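Local coordinates for cell division control protein Cdc48 (Mycobacterium smegmatis, PDB 5E7P), which probably binds and hydrolyses ATP through its AAA modules, as expected of a Cdc48-type member of the AAA ATPase family, at residues 125-130 and 294-299; 290-295 and 306-311; 492-497 and 533-538; 499-504 and 624-629. One frame throughout, in Å; residues are numbered along the deposited sequence.

The four contacts form two pairs. Interaction 2 lies within the first AAA module, and interaction 1 sets a helix of the probable N domain against it; their centres are about 12 Å apart, and they share G294 and P295: V297 of helix 294-299 packs its CG2 3.7 Å from L292 CD2. Interactions 3 and 4 belong to the second module, with centres about 9 Å apart, and both draw on helix 491-506; there V536 CG2 lies 3.9 Å from L626 CD2. Centres of contacts in different pairs are 39 to 43 Å apart. Each module holds an ADP. Interaction 3 includes residues bound to one, whereas interaction 1 lies near the other, with the A128 side chain about 9 Å from the nucleotide.

Interaction 1 of 4, residues 125-130 and 294-299; sequences ISPATL and GPEVGA
With CG beside its backbone N and opposite its carbonyl carbon (chi1 -81°), and the chain extended beyond (chi2 -172°), E296 reaches from helix 294-299 to P127 at the start of helix 127-133. The two side chains cross at about a right angle, and the touching atom is E296 OE2, 3.5 Å from P127 CB and 3.9 Å from P127 CG. The same oxygen accepts a hydrogen bond from a water at 2.9 Å, and that water in turn accepts one from A128 N at 3.3 Å. A carboxylate suits this place because it takes up, through the water, the A128 N-H of the helix's first turn; the partial positive charge of the helix start would probably stabilise it. Proline fits the first turn equally well, having no N-H to satisfy. Just ahead of it S126 is the N-cap: its carbonyl O receives L130 N at 3.1 Å, while S126 OG shares a hydrogen bond with T129 OG1. Helix 127-133 falls in the chain between strands of a four-stranded sheet, consistent with the second half of a Cdc48 N domain, so the contact probably joins that domain to the first AAA module. L130 packs on V197 and W199 of the sheet's edge strand 196-199. The other carboxylate oxygen, E296 OE1, is held by G213 N, which steadies the glutamate at its far end.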
# COMPACT_ATOMS: atom_id res chain seq x y z
N ILE A 125 15.72 1.21 -23.37
CA ILE A 125 15.11 1.26 -22.04
C ILE A 125 14.34 -0.02 -21.70
O ILE A 125 13.34 -0.34 -22.33
CB ILE A 125 14.20 2.48 -21.89
CG1 ILE A 125 15.00 3.77 -22.12
CG2 ILE A 125 13.55 2.49 -20.51
CD1 ILE A 125 14.18 5.03 -22.02
N SER A 126 14.82 -0.73 -20.69
CA SER A 126 14.22 -1.99 -20.27
C SER A 126 12.87 -1.77 -19.61
O SER A 126 12.60 -0.70 -19.06
CB SER A 126 15.16 -2.73 -19.31
OG SER A 126 15.39 -1.96 -18.14
N PRO A 127 11.99 -2.79 -19.66
CA PRO A 127 10.69 -2.76 -18.99
C PRO A 127 10.79 -2.51 -17.49
O PRO A 127 9.89 -1.90 -16.92
CB PRO A 127 10.13 -4.16 -19.26
CG PRO A 127 10.75 -4.56 -20.54
CD PRO A 127 12.14 -3.98 -20.52
N ALA A 128 11.87 -2.97 -16.87
CA ALA A 128 12.08 -2.74 -15.44
C ALA A 128 12.33 -1.26 -15.16
O ALA A 128 11.87 -0.72 -14.15
CB ALA A 128 13.25 -3.58 -14.93
N THR A 129 13.05 -0.61 -16.07
CA THR A 129 13.31 0.82 -15.96
C THR A 129 12.02 1.61 -16.15
O THR A 129 11.78 2.58 -15.43
CB THR A 129 14.35 1.27 -17.00
OG1 THR A 129 15.59 0.59 -16.77
CG2 THR A 129 14.58 2.77 -16.92
N LEU A 130 11.21 1.19 -17.11
CA LEU A 130 9.91 1.81 -17.36
C LEU A 130 9.03 1.77 -16.11
O LEU A 130 8.41 2.78 -15.75
CB LEU A 130 9.18 1.11 -18.51
CG LEU A 130 9.63 1.39 -19.94
CD1 LEU A 130 8.83 0.55 -20.93
CD2 LEU A 130 9.51 2.87 -20.27
N GLY A 294 8.35 -12.01 -11.94
CA GLY A 294 6.98 -12.47 -11.92
C GLY A 294 6.02 -11.83 -12.92
O GLY A 294 5.32 -12.54 -13.64
N PRO A 295 5.97 -10.49 -12.95
CA PRO A 295 5.08 -9.82 -13.90
C PRO A 295 5.44 -10.06 -15.37
O PRO A 295 4.54 -10.29 -16.17
CB PRO A 295 5.26 -8.34 -13.56
CG PRO A 295 5.66 -8.34 -12.13
CD PRO A 295 6.53 -9.55 -11.97
N GLU A 296 6.73 -10.01 -15.71
CA GLU A 296 7.15 -10.25 -17.09
C GLU A 296 6.81 -11.66 -17.56
O GLU A 296 6.35 -11.85 -18.68
CB GLU A 296 8.65 -9.99 -17.26
CG GLU A 296 9.02 -8.52 -17.43
CD GLU A 296 10.48 -8.33 -17.78
OE1 GLU A 296 11.13 -9.30 -18.22
OE2 GLU A 296 10.98 -7.19 -17.62
N VAL A 297 7.04 -12.64 -16.69
CA VAL A 297 6.72 -14.02 -17.01
C VAL A 297 5.21 -14.24 -17.05
O VAL A 297 4.70 -14.90 -17.96
CB VAL A 297 7.35 -15.00 -16.00
CG1 VAL A 297 7.06 -16.44 -16.41
CG2 VAL A 297 8.85 -14.76 -15.91
N GLY A 298 4.51 -13.68 -16.07
CA GLY A 298 3.06 -13.78 -16.01
C GLY A 298 2.34 -13.22 -17.23
O GLY A 298 1.22 -13.62 -17.54
N ALA A 299 3.00 -12.29 -17.93
CA ALA A 299 2.41 -11.65 -19.10
C ALA A 299 2.61 -12.47 -20.37
O ALA A 299 1.92 -12.26 -21.37
CB ALA A 299 3.00 -10.26 -19.29
O HOH W 1 13.46 -5.68 -17.87

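Interaction 2 of 4, residues 290-295 and 306-311; sequences VELDGP and LRSVTS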
# COMPACT_ATOMS: atom_id res chain seq x y z
N VAL A 290 19.11 -17.50 -9.47
CA VAL A 290 18.34 -17.56 -10.70
C VAL A 290 17.06 -16.78 -10.48
O VAL A 290 16.19 -17.19 -9.71
CB VAL A 290 18.02 -19.01 -11.09
CG1 VAL A 290 17.19 -19.04 -12.37
CG2 VAL A 290 19.30 -19.81 -11.25
N GLU A 291 16.94 -15.64 -11.16
CA GLU A 291 15.83 -14.73 -10.92
C GLU A 291 14.86 -14.60 -12.09
O GLU A 291 15.27 -14.38 -13.23
CB GLU A 291 16.36 -13.35 -10.52
CG GLU A 291 15.27 -12.34 -10.19
CD GLU A 291 15.83 -11.04 -9.66
OE1 GLU A 291 15.07 -10.05 -9.57
OE2 GLU A 291 17.03 -11.00 -9.32
N LEU A 292 13.58 -14.73 -11.79
CA LEU A 292 12.51 -14.45 -12.74
C LEU A 292 11.75 -13.22 -12.27
O LEU A 292 11.52 -13.05 -11.07
CB LEU A 292 11.54 -15.62 -12.85
CG LEU A 292 11.90 -16.82 -13.73
CD1 LEU A 292 10.81 -17.87 -13.66
CD2 LEU A 292 12.12 -16.38 -15.16
N ASP A 293 11.36 -12.37 -13.21
CA ASP A 293 10.46 -11.28 -12.89
C ASP A 293 9.02 -11.76 -13.07
O ASP A 293 8.55 -11.91 -14.19
CB ASP A 293 10.72 -10.06 -13.78
CG ASP A 293 9.87 -8.86 -13.38
OD1 ASP A 293 9.69 -8.64 -12.16
OD2 ASP A 293 9.38 -8.15 -14.27
N GLY A 294 8.35 -12.01 -11.94
CA GLY A 294 6.98 -12.47 -11.92
C GLY A 294 6.02 -11.83 -12.92
O GLY A 294 5.32 -12.54 -13.64
N PRO A 295 5.97 -10.49 -12.95
CA PRO A 295 5.08 -9.82 -13.90
C PRO A 295 5.44 -10.06 -15.37
O PRO A 295 4.54 -10.29 -16.17
CB PRO A 295 5.26 -8.34 -13.56
CG PRO A 295 5.66 -8.34 -12.13
CD PRO A 295 6.53 -9.55 -11.97
N LEU A 306 5.10 -21.38 -19.15
CA LEU A 306 5.51 -22.64 -18.54
C LEU A 306 6.97 -22.97 -18.87
O LEU A 306 7.71 -23.45 -18.01
CB LEU A 306 4.60 -23.78 -18.99
CG LEU A 306 4.93 -25.16 -18.43
CD1 LEU A 306 4.88 -25.16 -16.91
CD2 LEU A 306 3.98 -26.20 -19.01
N ARG A 307 7.36 -22.72 -20.11
CA ARG A 307 8.72 -23.00 -20.56
C ARG A 307 9.74 -22.14 -19.82
O ARG A 307 10.83 -22.60 -19.49
CB ARG A 307 8.85 -22.77 -22.07
CG ARG A 307 10.26 -23.01 -22.61
CD ARG A 307 10.59 -22.04 -23.72
NE ARG A 307 10.18 -20.67 -23.39
CZ ARG A 307 10.86 -19.84 -22.61
NH1 ARG A 307 10.39 -18.62 -22.37
NH2 ARG A 307 12.01 -20.23 -22.07
N SER A 308 9.37 -20.89 -19.56
CA SER A 308 10.25 -19.96 -18.87
C SER A 308 10.53 -20.42 -17.44
O SER A 308 11.68 -20.39 -16.98
CB SER A 308 9.64 -18.56 -18.87
OG SER A 308 10.58 -17.59 -18.43
N VAL A 309 9.49 -20.85 -16.74
CA VAL A 309 9.61 -21.38 -15.38
C VAL A 309 10.43 -22.67 -15.39
O VAL A 309 11.27 -22.90 -14.52
CB VAL A 309 8.22 -21.65 -14.76
CG1 VAL A 309 8.35 -22.39 -13.43
CG2 VAL A 309 7.47 -20.34 -14.57
N THR A 310 10.18 -23.51 -16.39
CA THR A 310 10.87 -24.79 -16.54
C THR A 310 12.36 -24.58 -16.79
O THR A 310 13.20 -25.30 -16.24
CB THR A 310 10.27 -25.59 -17.71
OG1 THR A 310 8.87 -25.77 -17.49
CG2 THR A 310 10.95 -26.96 -17.85
N SER A 311 12.69 -23.58 -17.61
CA SER A 311 14.07 -23.26 -17.93
C SER A 311 14.80 -22.73 -16.70
O SER A 311 15.97 -23.02 -16.48
CB SER A 311 14.12 -22.24 -19.07
OG SER A 311 15.44 -21.79 -19.30
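L292 sends its side chain from strand 289-293 onto the flank of helix 302-319, at S308 and V309. CB heads for the helix, and a chi1 of -81° sets CG beside the backbone N, where the chain forks into two methyls that meet different residues. CD1 comes up against the helix backbone, 4.1 Å from V309 CA, and lies 4.3 Å from V309 CG2. The V309 side chain itself leaves CA pointing away from the strand and packs on I348 of helix 344-356. CD2 takes the other side, 3.8 Å from S308 OG. A small serine lets the leucine branch settle close to the helix, and its hydroxyl, buried here, is satisfied by G213 O. Leucine suits a buried strand position of this kind because its two branches can cover two helix residues at once. At its root, L292 is tied by backbone hydrogen bonds to F324 and A326 of the neighbouring strand 321-326, and I325 packs beside its side chain. Strand 289-293, the helices that follow and the parallel strand 321-326 make a beta-alpha-beta crossover, the repeating unit of the P-loop ATPase core in the first AAA module.

Interaction 3 of 4, residues 492-497 and 533-538; sequences ETKRAL and TFVVRA. With ADP (adenosine-5'-diphosphate), chain D.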
# COMPACT_ATOMS: atom_id res chain seq x y z
N GLU A 492 -9.89 8.90 23.47
CA GLU A 492 -9.86 7.80 24.43
C GLU A 492 -9.48 6.47 23.77
O GLU A 492 -8.74 5.68 24.35
CB GLU A 492 -11.19 7.68 25.16
CG GLU A 492 -11.35 6.42 26.01
CD GLU A 492 -10.24 6.25 27.04
OE1 GLU A 492 -9.90 5.09 27.36
OE2 GLU A 492 -9.72 7.27 27.55
N THR A 493 -10.00 6.23 22.57
CA THR A 493 -9.69 5.00 21.85
C THR A 493 -8.22 4.98 21.44
O THR A 493 -7.54 3.97 21.62
CB THR A 493 -10.58 4.81 20.61
OG1 THR A 493 -11.95 4.73 21.02
CG2 THR A 493 -10.20 3.54 19.88
N LYS A 494 -7.73 6.09 20.88
CA LYS A 494 -6.32 6.22 20.53
C LYS A 494 -5.44 5.97 21.75
O LYS A 494 -4.44 5.26 21.67
CB LYS A 494 -6.02 7.61 19.99
CG LYS A 494 -6.49 7.86 18.57
CD LYS A 494 -6.31 9.33 18.20
CE LYS A 494 -6.62 9.58 16.74
NZ LYS A 494 -6.37 11.00 16.36
N ARG A 495 -5.84 6.55 22.87
CA ARG A 495 -5.10 6.44 24.12
C ARG A 495 -5.02 4.98 24.55
O ARG A 495 -3.93 4.47 24.83
CB ARG A 495 -5.80 7.28 25.20
CG ARG A 495 -4.92 7.69 26.38
CD ARG A 495 -4.93 6.63 27.46
NE ARG A 495 -6.28 6.22 27.83
CZ ARG A 495 -6.57 5.12 28.52
NH1 ARG A 495 -5.60 4.31 28.91
NH2 ARG A 495 -7.83 4.83 28.81
N ALA A 496 -6.17 4.31 24.59
CA ALA A 496 -6.23 2.92 25.01
C ALA A 496 -5.43 2.00 24.09
O ALA A 496 -4.71 1.12 24.55
CB ALA A 496 -7.68 2.45 25.08
N LEU A 497 -5.55 2.22 22.78
CA LEU A 497 -4.85 1.39 21.80
C LEU A 497 -3.35 1.64 21.82
O LEU A 497 -2.55 0.71 21.70
CB LEU A 497 -5.41 1.61 20.40
CG LEU A 497 -6.83 1.08 20.15
CD1 LEU A 497 -7.19 1.17 18.67
CD2 LEU A 497 -6.97 -0.35 20.65
N THR A 533 -12.59 0.30 12.94
CA THR A 533 -11.65 -0.23 11.96
C THR A 533 -10.69 0.86 11.48
O THR A 533 -9.49 0.63 11.34
CB THR A 533 -12.39 -0.85 10.75
OG1 THR A 533 -13.03 -2.07 11.15
CG2 THR A 533 -11.42 -1.15 9.61
N PHE A 534 -11.23 2.05 11.26
CA PHE A 534 -10.47 3.19 10.77
C PHE A 534 -9.26 3.50 11.65
O PHE A 534 -8.16 3.74 11.15
CB PHE A 534 -11.38 4.42 10.67
CG PHE A 534 -10.78 5.57 9.92
CD1 PHE A 534 -10.18 5.36 8.68
CD2 PHE A 534 -10.83 6.85 10.43
CE1 PHE A 534 -9.64 6.42 7.98
CE2 PHE A 534 -10.28 7.91 9.73
CZ PHE A 534 -9.68 7.69 8.51
N VAL A 535 -9.46 3.50 12.97
CA VAL A 535 -8.40 3.85 13.90
C VAL A 535 -7.30 2.77 13.96
O VAL A 535 -6.13 3.09 14.21
CB VAL A 535 -8.95 4.16 15.31
CG1 VAL A 535 -9.40 2.88 16.01
CG2 VAL A 535 -7.91 4.90 16.13
N VAL A 536 -7.67 1.52 13.72
CA VAL A 536 -6.69 0.43 13.71
C VAL A 536 -5.75 0.57 12.52
O VAL A 536 -4.55 0.34 12.63
CB VAL A 536 -7.39 -0.95 13.65
CG1 VAL A 536 -6.37 -2.06 13.48
CG2 VAL A 536 -8.20 -1.18 14.89
N ARG A 537 -6.31 0.96 11.37
CA ARG A 537 -5.51 1.17 10.17
C ARG A 537 -4.57 2.36 10.34
O ARG A 537 -3.47 2.36 9.81
CB ARG A 537 -6.42 1.37 8.96
CG ARG A 537 -7.06 0.08 8.46
CD ARG A 537 -8.16 0.37 7.46
NE ARG A 537 -8.73 -0.84 6.87
CZ ARG A 537 -9.83 -0.85 6.13
NH1 ARG A 537 -10.29 -1.99 5.62
NH2 ARG A 537 -10.47 0.28 5.89
N ALA A 538 -5.02 3.37 11.07
CA ALA A 538 -4.20 4.53 11.35
C ALA A 538 -3.07 4.14 12.31
O ALA A 538 -1.94 4.59 12.17
CB ALA A 538 -5.04 5.64 11.95
PB ADP D . -17.18 0.10 10.75
O1B ADP D . -18.38 0.57 9.97
O2B ADP D . -16.79 -1.33 10.43
O3B ADP D . -17.23 0.40 12.23
PA ADP D . -15.43 2.37 10.72
O1A ADP D . -16.26 2.76 11.92
O2A ADP D . -13.94 2.29 10.84
O3A ADP D . -15.96 0.97 10.13
O5' ADP D . -15.74 3.45 9.56
C5' ADP D . -15.01 3.44 8.34
C4' ADP D . -15.12 4.82 7.69
O4' ADP D . -15.74 5.75 8.58
C3' ADP D . -13.75 5.39 7.36
O3' ADP D . -13.47 5.26 5.97
C2' ADP D . -13.80 6.85 7.76
O2' ADP D . -13.85 7.68 6.59
C1' ADP D . -15.08 7.02 8.57
N9 ADP D . -14.70 7.40 9.95
C8 ADP D . -14.95 6.67 11.05
N7 ADP D . -14.48 7.28 12.16
C5 ADP D . -13.91 8.43 11.78
C6 ADP D . -13.21 9.56 12.45
N6 ADP D . -13.04 9.55 13.80
N1 ADP D . -12.77 10.57 11.69
C2 ADP D . -12.94 10.57 10.35
N3 ADP D . -13.55 9.59 9.67
C4 ADP D . -14.05 8.51 10.32
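This is a buried helix-to-helix packing contact beside the nucleotide pocket of the second AAA module, where helix 491-506 lies against the helix that follows the P-loop. Their short segments run 10.9 Å apart at closest approach, with 48° between their directions. V535 is the hub, and its two methyls divide the work. CG1 sits between the backbone N and the carbonyl carbon (chi1 73°), where it meets L497 CD1 tip to tip at 3.9 Å and T493 CG2 at 4.0 Å. CG2 lies 4.1 Å from K494 CG. Valine suits this place because its two methyls, set close to the backbone, can face T493 and L497 with one and K494 with the other. Lysine lends only its aliphatic stem: K494 NZ is hydrogen-bonded to L484 O and V487 O. The next residue back faces the ligand. F534 N donates to ADP O2A at 2.8 Å, with a weak bond from T533 N to the same oxygen. The F534 ring lies with one face under the ribose, C2' standing 3.8 Å above its centre, while CD2 comes within 3.6 Å of ADP C4 in the adenine. Beneath both helices run strands 521-525 and 623-629, on whose L524 and L626 both L497 and V536 rest.

Interaction 4 of 4, residues 499-504 and 624-629; sequences EAVLWP and VVLGAT
V501 meets V624 and L626 through a single methyl. Its CG2 is 4.1 Å from V624 CG1 and 4.3 Å from L626 CD1, so it touches two residues that project from the same face of strand 623-629. The V501 and V624 side chains pass each other at a slant. V624 turns CG1 opposite its backbone N (chi1 -176°), which brings that methyl up to the helix. Valines suit such a layer between helix and sheet, being compact and branched close to the backbone, and the longer leucine spans the larger gap farther along the strand. V625 between them points to the opposite face, where it packs on L584. This is the alpha/beta layering of the P-loop AAA core: strand 623-629 is the middle one of five parallel strands, flanked by 580-585 and 521-525. Backbone hydrogen bonds tie V624 to S580 and V582 on one side, and V625 to V522 on the other. Just past the end of strand 623-629 comes N630, an ADP-binding residue probably equivalent to sensor 1 of the family. On the helix side, V501 belongs to a wider pi-type turn at 499-502, and the helix kinks at P504, whose nitrogen has no hydrogen to offer the preceding turn. Farther out, L539 of helix 534-539 packs against V501, and P519 lies against both P504 and V624.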
# COMPACT_ATOMS: atom_id res chain seq x y z
N GLU A 499 -1.61 2.52 24.36
CA GLU A 499 -1.07 1.91 25.57
C GLU A 499 -1.14 0.38 25.53
O GLU A 499 -0.26 -0.29 26.08
CB GLU A 499 -1.79 2.45 26.81
CG GLU A 499 -1.65 3.96 26.97
CD GLU A 499 -2.17 4.48 28.30
OE1 GLU A 499 -2.59 3.65 29.14
OE2 GLU A 499 -2.15 5.71 28.51
N ALA A 500 -2.16 -0.16 24.89
CA ALA A 500 -2.35 -1.61 24.84
C ALA A 500 -1.56 -2.27 23.71
O ALA A 500 -1.20 -3.44 23.80
CB ALA A 500 -3.83 -1.95 24.73
N VAL A 501 -1.29 -1.51 22.65
CA VAL A 501 -0.67 -2.09 21.46
C VAL A 501 0.70 -1.50 21.14
O VAL A 501 1.69 -2.23 21.07
CB VAL A 501 -1.59 -1.95 20.23
CG1 VAL A 501 -0.87 -2.44 18.97
CG2 VAL A 501 -2.89 -2.71 20.45
N LEU A 502 0.76 -0.19 20.94
CA LEU A 502 2.01 0.46 20.54
C LEU A 502 3.09 0.44 21.62
O LEU A 502 4.24 0.08 21.34
CB LEU A 502 1.75 1.89 20.06
CG LEU A 502 1.01 2.00 18.73
CD1 LEU A 502 1.04 3.43 18.21
CD2 LEU A 502 1.59 1.04 17.71
N TRP A 503 2.73 0.84 22.83
CA TRP A 503 3.68 0.87 23.94
C TRP A 503 4.43 -0.45 24.19
O TRP A 503 5.66 -0.44 24.29
CB TRP A 503 3.02 1.37 25.23
CG TRP A 503 2.84 2.85 25.29
CD1 TRP A 503 3.14 3.76 24.32
CD2 TRP A 503 2.34 3.61 26.40
NE1 TRP A 503 2.85 5.03 24.75
CE2 TRP A 503 2.35 4.96 26.03
CE3 TRP A 503 1.87 3.26 27.67
CZ2 TRP A 503 1.92 5.98 26.88
CZ3 TRP A 503 1.44 4.27 28.52
CH2 TRP A 503 1.47 5.61 28.11
N PRO A 504 3.71 -1.58 24.30
CA PRO A 504 4.46 -2.82 24.55
C PRO A 504 5.36 -3.24 23.39
O PRO A 504 6.46 -3.75 23.64
CB PRO A 504 3.35 -3.87 24.77
CG PRO A 504 2.13 -3.28 24.16
CD PRO A 504 2.25 -1.81 24.37
N VAL A 624 1.10 -8.79 19.08
CA VAL A 624 -0.21 -8.42 19.63
C VAL A 624 -1.31 -8.85 18.66
O VAL A 624 -1.18 -8.69 17.45
CB VAL A 624 -0.32 -6.91 19.88
CG1 VAL A 624 -1.65 -6.58 20.54
CG2 VAL A 624 0.82 -6.43 20.73
N VAL A 625 -2.39 -9.40 19.20
CA VAL A 625 -3.54 -9.77 18.39
C VAL A 625 -4.75 -8.91 18.75
O VAL A 625 -5.08 -8.74 19.92
CB VAL A 625 -3.88 -11.28 18.54
CG1 VAL A 625 -3.98 -11.67 20.02
CG2 VAL A 625 -5.16 -11.61 17.79
N LEU A 626 -5.39 -8.35 17.73
CA LEU A 626 -6.55 -7.51 17.93
C LEU A 626 -7.70 -7.93 17.02
O LEU A 626 -7.54 -8.03 15.81
CB LEU A 626 -6.19 -6.04 17.67
CG LEU A 626 -7.26 -4.97 17.91
CD1 LEU A 626 -6.60 -3.69 18.44
CD2 LEU A 626 -8.06 -4.68 16.64
N GLY A 627 -8.86 -8.17 17.62
CA GLY A 627 -10.06 -8.46 16.87
C GLY A 627 -11.03 -7.29 16.90
O GLY A 627 -11.15 -6.60 17.91
N ALA A 628 -11.72 -7.07 15.78
CA ALA A 628 -12.71 -6.00 15.68
C ALA A 628 -14.05 -6.53 15.20
O ALA A 628 -14.10 -7.43 14.37
CB ALA A 628 -12.21 -4.88 14.77
N THR A 629 -15.13 -5.97 15.73
CA THR A 629 -16.47 -6.40 15.34
C THR A 629 -17.54 -5.37 15.71
O THR A 629 -17.39 -4.62 16.66
CB THR A 629 -16.83 -7.74 16.00
OG1 THR A 629 -18.15 -8.14 15.59
CG2 THR A 629 -16.78 -7.62 17.52